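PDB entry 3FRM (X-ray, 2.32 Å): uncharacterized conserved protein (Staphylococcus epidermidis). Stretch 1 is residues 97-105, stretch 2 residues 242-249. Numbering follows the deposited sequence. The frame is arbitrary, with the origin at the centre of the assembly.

Stretch 1, residues 97-105: IGVLELYVI
Stretch 2 (242-249) YQGFKYHI

What holds the two strands together? Six backbone hydrogen bonds do, joining antiparallel strands whose N-to-C directions lie 153° apart and whose axes approach to 4.4 Å. Gly 98 and His 248 pair through Gly 98 N to His 248 O (2.8 Å) and His 248 N to Gly 98 O (3.0 Å). Two residues on, Leu 100 N reaches Lys 246 O at 2.6 Å and Lys 246 N returns to Leu 100 O at 2.8 Å. Non-hydrogen-bonded pairs alternate with these rungs: CA atoms are 4.6 Å apart for Ile 97 and Ile 249, and 4.5 Å apart for both Val 99 with Tyr 247 and Glu 101 with Phe 245. At the Val 99 and Glu 101 pairs, CA-H groups point at carbonyls, as at Val 99 CA and Lys 246 O, 3.2 Å apart.

Where does the register change? A beta bulge shifts it by one residue between Glu 101 and Tyr 103, so Leu 102 divides its bonds: its N donates to Gly 244 O at 2.9 Å, while its O accepts from Gln 243 N at 2.7 Å. Gln 243 (phi/psi -139/35) and Gly 244 (128/169) depart from the regular extended backbone. At the angles of Gly 244 a CB would jam against the preceding carbonyl, so this backbone conformation calls for glycine. Beyond the bulge Tyr 103 pairs with Tyr 242, their CA atoms 4.7 Å apart.

Which side chains pack on the face carrying Val 99 and Tyr 247? Val 99 (chi1 t) lays CG2 over the Tyr 247 ring, 3.8 Å from its centroid, in a CH-pi contact; Tyr 247 has chi1 -82° and chi2 -84°. Ile 97 (m, t) brings CG2 to the edge of that ring, 3.9 Å from Tyr 247 CD1. Farther along, Tyr 242 (chi1 t, chi2 78°) turns its edge toward the face of Tyr 103 (chi1 m, chi2 -82°), with planes at 63°. Glu 101 CG also meets the Tyr 242 ring at its edge, 3.6 Å from Tyr 242 CE1, and Tyr 103 OH donates to Glu 101 OE2 at 2.6 Å, although the position of Glu 101 OE2 is less certain.

What occupies the other face? His 248 (chi1 89°, chi2 -91°) folds its ring over Gly 98, whose missing side chain leaves the space: an ideal CB would lie 3.0 Å from His 248 CE1, a clash. Leu 100 (chi1 -87°, chi2 2°) places CD1 3.5 Å from His 248 ND1, which is buried without a polar partner. Leu 100 CB also packs 4.1 Å from Lys 246 CB, before the extended lysine chain leads away.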

ATOM      1  N   ILE A  97       1.929   5.973 -14.101  1.00 17.34           N
ATOM      2  CA  ILE A  97       0.511   5.828 -13.771  1.00 16.10           C
ATOM      3  C   ILE A  97       0.380   5.476 -12.320  1.00 17.02           C
ATOM      4  O   ILE A  97       1.091   4.609 -11.857  1.00 17.49           O
ATOM      5  CB  ILE A  97      -0.109   4.729 -14.593  1.00 15.83           C
ATOM      6  CG1 ILE A  97       0.136   5.047 -16.056  1.00 17.57           C
ATOM      7  CG2 ILE A  97      -1.617   4.625 -14.357  1.00 15.36           C
ATOM      8  CD1 ILE A  97      -0.532   4.060 -17.046  1.00 24.94           C
ATOM      9  N   GLY A  98      -0.511   6.126 -11.576  1.00 16.30           N
ATOM     10  CA  GLY A  98      -0.741   5.699 -10.227  1.00 16.67           C
ATOM     11  C   GLY A  98      -2.198   5.879  -9.847  1.00 17.82           C
ATOM     12  O   GLY A  98      -3.000   6.284 -10.669  1.00 18.24           O
ATOM     13  N   VAL A  99      -2.533   5.587  -8.599  1.00 18.36           N
ATOM     14  CA  VAL A  99      -3.892   5.683  -8.110  1.00 19.53           C
ATOM     15  C   VAL A  99      -3.895   6.457  -6.792  1.00 21.00           C
ATOM     16  O   VAL A  99      -3.061   6.214  -5.879  1.00 21.04           O
ATOM     17  CB  VAL A  99      -4.455   4.285  -7.919  1.00 20.36           C
ATOM     18  CG1 VAL A  99      -5.838   4.303  -7.220  1.00 22.33           C
ATOM     19  CG2 VAL A  99      -4.595   3.589  -9.282  1.00 20.28           C
ATOM     20  N   LEU A 100      -4.794   7.437  -6.696  1.00 21.53           N
ATOM     21  CA  LEU A 100      -5.058   8.107  -5.420  1.00 21.16           C
ATOM     22  C   LEU A 100      -6.212   7.379  -4.833  1.00 20.76           C
ATOM     23  O   LEU A 100      -7.109   6.983  -5.568  1.00 21.87           O
ATOM     24  CB  LEU A 100      -5.483   9.544  -5.645  1.00 21.04           C
ATOM     25  CG  LEU A 100      -4.471  10.690  -5.785  1.00 25.42           C
ATOM     26  CD1 LEU A 100      -2.953  10.302  -5.726  1.00 22.90           C
ATOM     27  CD2 LEU A 100      -4.817  11.488  -7.051  1.00 22.63           C
ATOM     28  N   GLU A 101      -6.201   7.209  -3.519  1.00 20.45           N
ATOM     29  CA  GLU A 101      -7.283   6.544  -2.782  1.00 19.63           C
ATOM     30  C   GLU A 101      -7.836   7.468  -1.712  1.00 18.53           C
ATOM     31  O   GLU A 101      -7.056   8.046  -0.910  1.00 17.27           O
ATOM     32  CB  GLU A 101      -6.741   5.329  -2.065  1.00 19.89           C
ATOM     33  CG  GLU A 101      -6.588   4.152  -2.963  1.00 26.15           C
ATOM     34  CD  GLU A 101      -5.710   3.038  -2.382  1.00 34.54           C
ATOM     35  OE1 GLU A 101      -5.650   1.956  -3.032  1.00 39.29           O
ATOM     36  OE2 GLU A 101      -5.103   3.220  -1.286  1.00 33.59           O
ATOM     37  N   LEU A 102      -9.154   7.633  -1.713  1.00 15.59           N
ATOM     38  CA  LEU A 102      -9.787   8.432  -0.692  1.00 16.11           C
ATOM     39  C   LEU A 102     -10.185   7.570   0.529  1.00 15.35           C
ATOM     40  O   LEU A 102     -10.946   6.602   0.382  1.00 14.49           O
ATOM     41  CB  LEU A 102     -11.026   9.123  -1.255  1.00 15.91           C
ATOM     42  CG  LEU A 102     -11.847   9.941  -0.240  1.00 17.59           C
ATOM     43  CD1 LEU A 102     -11.090  11.238   0.183  1.00 12.24           C
ATOM     44  CD2 LEU A 102     -13.240  10.304  -0.844  1.00 17.08           C
ATOM     45  N   TYR A 103      -9.652   7.916   1.710  1.00 15.97           N
ATOM     46  CA  TYR A 103     -10.052   7.286   3.003  1.00 15.97           C
ATOM     47  C   TYR A 103     -10.855   8.193   3.899  1.00 16.96           C
ATOM     48  O   TYR A 103     -10.610   9.394   3.995  1.00 16.53           O
ATOM     49  CB  TYR A 103      -8.832   6.741   3.773  1.00 15.49           C
ATOM     50  CG  TYR A 103      -8.169   5.621   3.024  1.00 16.18           C
ATOM     51  CD1 TYR A 103      -8.655   4.327   3.099  1.00 18.12           C
ATOM     52  CD2 TYR A 103      -7.141   5.874   2.125  1.00 18.96           C
ATOM     53  CE1 TYR A 103      -8.086   3.301   2.371  1.00 18.02           C
ATOM     54  CE2 TYR A 103      -6.549   4.854   1.400  1.00 17.67           C
ATOM     55  CZ  TYR A 103      -7.020   3.567   1.539  1.00 19.58           C
ATOM     56  OH  TYR A 103      -6.452   2.539   0.797  1.00 24.14           O
ATOM     57  N   VAL A 104     -11.820   7.605   4.594  1.00 18.72           N
ATOM     58  CA  VAL A 104     -12.702   8.402   5.415  1.00 19.16           C
ATOM     59  C   VAL A 104     -12.865   7.747   6.769  1.00 19.16           C
ATOM     60  O   VAL A 104     -12.829   6.533   6.856  1.00 20.26           O
ATOM     61  CB  VAL A 104     -14.066   8.558   4.705  1.00 18.48           C
ATOM     62  CG1 VAL A 104     -14.946   7.320   4.931  1.00 20.66           C
ATOM     63  CG2 VAL A 104     -14.806   9.741   5.241  1.00 21.58           C
ATOM     64  N   ILE A 105     -13.057   8.544   7.822  1.00 18.68           N
ATOM     65  CA  ILE A 105     -13.374   8.011   9.133  1.00 17.40           C
ATOM     66  C   ILE A 105     -14.225   8.999   9.958  1.00 18.15           C
ATOM     67  O   ILE A 105     -14.166  10.200   9.725  1.00 18.78           O
ATOM     68  CB  ILE A 105     -12.110   7.575   9.889  1.00 16.84           C
ATOM     69  CG1 ILE A 105     -12.537   6.613  11.024  1.00 14.61           C
ATOM     70  CG2 ILE A 105     -11.362   8.796  10.403  1.00 15.69           C
ATOM     71  CD1 ILE A 105     -11.411   5.991  11.894  1.00 10.36           C
ATOM     72  N   TYR A 242     -12.098   2.917   3.128  1.00 15.92           N
ATOM     73  CA  TYR A 242     -11.824   3.169   1.758  1.00 14.97           C
ATOM     74  C   TYR A 242     -13.080   3.650   1.080  1.00 16.87           C
ATOM     75  O   TYR A 242     -14.144   2.992   1.199  1.00 17.46           O
ATOM     76  CB  TYR A 242     -11.393   1.859   1.114  1.00 14.39           C
ATOM     77  CG  TYR A 242     -11.157   1.938  -0.393  1.00 13.37           C
ATOM     78  CD1 TYR A 242      -9.987   2.492  -0.892  1.00 19.31           C
ATOM     79  CD2 TYR A 242     -12.101   1.476  -1.278  1.00 16.90           C
ATOM     80  CE1 TYR A 242      -9.728   2.565  -2.264  1.00 20.60           C
ATOM     81  CE2 TYR A 242     -11.884   1.540  -2.658  1.00 21.33           C
ATOM     82  CZ  TYR A 242     -10.687   2.073  -3.137  1.00 20.67           C
ATOM     83  OH  TYR A 242     -10.454   2.119  -4.473  1.00 20.95           O
ATOM     84  N   GLN A 243     -12.965   4.764   0.350  1.00 17.52           N
ATOM     85  CA  GLN A 243     -14.119   5.367  -0.325  1.00 19.09           C
ATOM     86  C   GLN A 243     -13.883   5.911  -1.746  1.00 20.13           C
ATOM     87  O   GLN A 243     -14.441   6.966  -2.082  1.00 20.48           O
ATOM     88  CB  GLN A 243     -14.606   6.547   0.516  1.00 19.67           C
ATOM     89  CG  GLN A 243     -16.004   7.042   0.132  1.00 20.39           C
ATOM     90  CD  GLN A 243     -16.843   7.199   1.345  1.00 21.01           C
ATOM     91  OE1 GLN A 243     -16.954   6.264   2.134  1.00 20.33           O
ATOM     92  NE2 GLN A 243     -17.432   8.382   1.528  1.00 20.23           N
ATOM     93  N   GLY A 244     -13.030   5.265  -2.539  1.00 19.11           N
ATOM     94  CA  GLY A 244     -13.009   5.508  -3.960  1.00 18.59           C
ATOM     95  C   GLY A 244     -11.597   5.834  -4.416  1.00 18.87           C
ATOM     96  O   GLY A 244     -10.720   6.024  -3.591  1.00 17.53           O
ATOM     97  N   PHE A 245     -11.393   5.864  -5.725  1.00 17.47           N
ATOM     98  CA  PHE A 245     -10.043   6.080  -6.256  1.00 18.82           C
ATOM     99  C   PHE A 245     -10.013   7.100  -7.364  1.00 17.43           C
ATOM    100  O   PHE A 245     -11.044   7.440  -7.904  1.00 17.25           O
ATOM    101  CB  PHE A 245      -9.486   4.751  -6.797  1.00 19.30           C
ATOM    102  CG  PHE A 245     -10.291   4.172  -7.934  1.00 18.37           C
ATOM    103  CD1 PHE A 245      -9.914   4.415  -9.277  1.00 15.29           C
ATOM    104  CD2 PHE A 245     -11.429   3.409  -7.666  1.00 14.79           C
ATOM    105  CE1 PHE A 245     -10.671   3.899 -10.340  1.00 16.18           C
ATOM    106  CE2 PHE A 245     -12.192   2.864  -8.710  1.00 13.97           C
ATOM    107  CZ  PHE A 245     -11.805   3.108 -10.068  1.00 13.19           C
ATOM    108  N   LYS A 246      -8.822   7.587  -7.691  1.00 19.34           N
ATOM    109  CA  LYS A 246      -8.577   8.314  -8.957  1.00 18.89           C
ATOM    110  C   LYS A 246      -7.298   7.798  -9.555  1.00 19.27           C
ATOM    111  O   LYS A 246      -6.286   7.682  -8.835  1.00 19.87           O
ATOM    112  CB  LYS A 246      -8.316   9.794  -8.665  1.00 19.31           C
ATOM    113  CG  LYS A 246      -9.536  10.649  -8.467  1.00 21.41           C
ATOM    114  CD  LYS A 246      -9.211  12.159  -8.707  1.00 19.24           C
ATOM    115  CE  LYS A 246     -10.541  12.904  -8.546  1.00 22.35           C
ATOM    116  NZ  LYS A 246     -10.576  14.369  -8.779  1.00 18.28           N
ATOM    117  N   TYR A 247      -7.299   7.553 -10.862  1.00 19.12           N
ATOM    118  CA  TYR A 247      -6.071   7.414 -11.633  1.00 18.04           C
ATOM    119  C   TYR A 247      -5.392   8.785 -11.800  1.00 19.35           C
ATOM    120  O   TYR A 247      -6.062   9.800 -11.903  1.00 21.05           O
ATOM    121  CB  TYR A 247      -6.327   6.770 -13.026  1.00 17.56           C
ATOM    122  CG  TYR A 247      -6.389   5.308 -12.864  1.00 17.09           C
ATOM    123  CD1 TYR A 247      -5.240   4.533 -12.850  1.00 13.77           C
ATOM    124  CD2 TYR A 247      -7.610   4.694 -12.591  1.00 14.50           C
ATOM    125  CE1 TYR A 247      -5.299   3.158 -12.576  1.00 13.01           C
ATOM    126  CE2 TYR A 247      -7.692   3.354 -12.343  1.00 14.95           C
ATOM    127  CZ  TYR A 247      -6.560   2.569 -12.332  1.00 15.80           C
ATOM    128  OH  TYR A 247      -6.733   1.209 -12.039  1.00 16.98           O
ATOM    129  N   HIS A 248      -4.072   8.794 -11.875  1.00 17.97           N
ATOM    130  CA  HIS A 248      -3.324  10.012 -12.005  1.00 19.26           C
ATOM    131  C   HIS A 248      -1.966   9.687 -12.667  1.00 17.49           C
ATOM    132  O   HIS A 248      -1.364   8.626 -12.474  1.00 16.18           O
ATOM    133  CB  HIS A 248      -3.182  10.765 -10.657  1.00 19.83           C
ATOM    134  CG  HIS A 248      -1.981  10.365  -9.873  1.00 25.11           C
ATOM    135  ND1 HIS A 248      -2.006   9.350  -8.938  1.00 29.78           N
ATOM    136  CD2 HIS A 248      -0.698  10.800  -9.924  1.00 31.50           C
ATOM    137  CE1 HIS A 248      -0.794   9.181  -8.439  1.00 31.76           C
ATOM    138  NE2 HIS A 248       0.014  10.056  -9.011  1.00 35.89           N
ATOM    139  N   ILE A 249      -1.534  10.577 -13.520  1.00 16.59           N
ATOM    140  CA  ILE A 249      -0.314  10.307 -14.240  1.00 16.61           C
ATOM    141  C   ILE A 249       0.603  11.481 -14.112  1.00 16.08           C
ATOM    142  O   ILE A 249       0.125  12.598 -13.981  1.00 14.73           O
ATOM    143  CB  ILE A 249      -0.632  10.008 -15.718  1.00 16.30           C
ATOM    144  CG1 ILE A 249      -1.359  11.163 -16.377  1.00 12.98           C
ATOM    145  CG2 ILE A 249      -1.543   8.766 -15.805  1.00 17.36           C
ATOM    146  CD1 ILE A 249      -1.323  11.043 -17.907  1.00 14.58           C
TER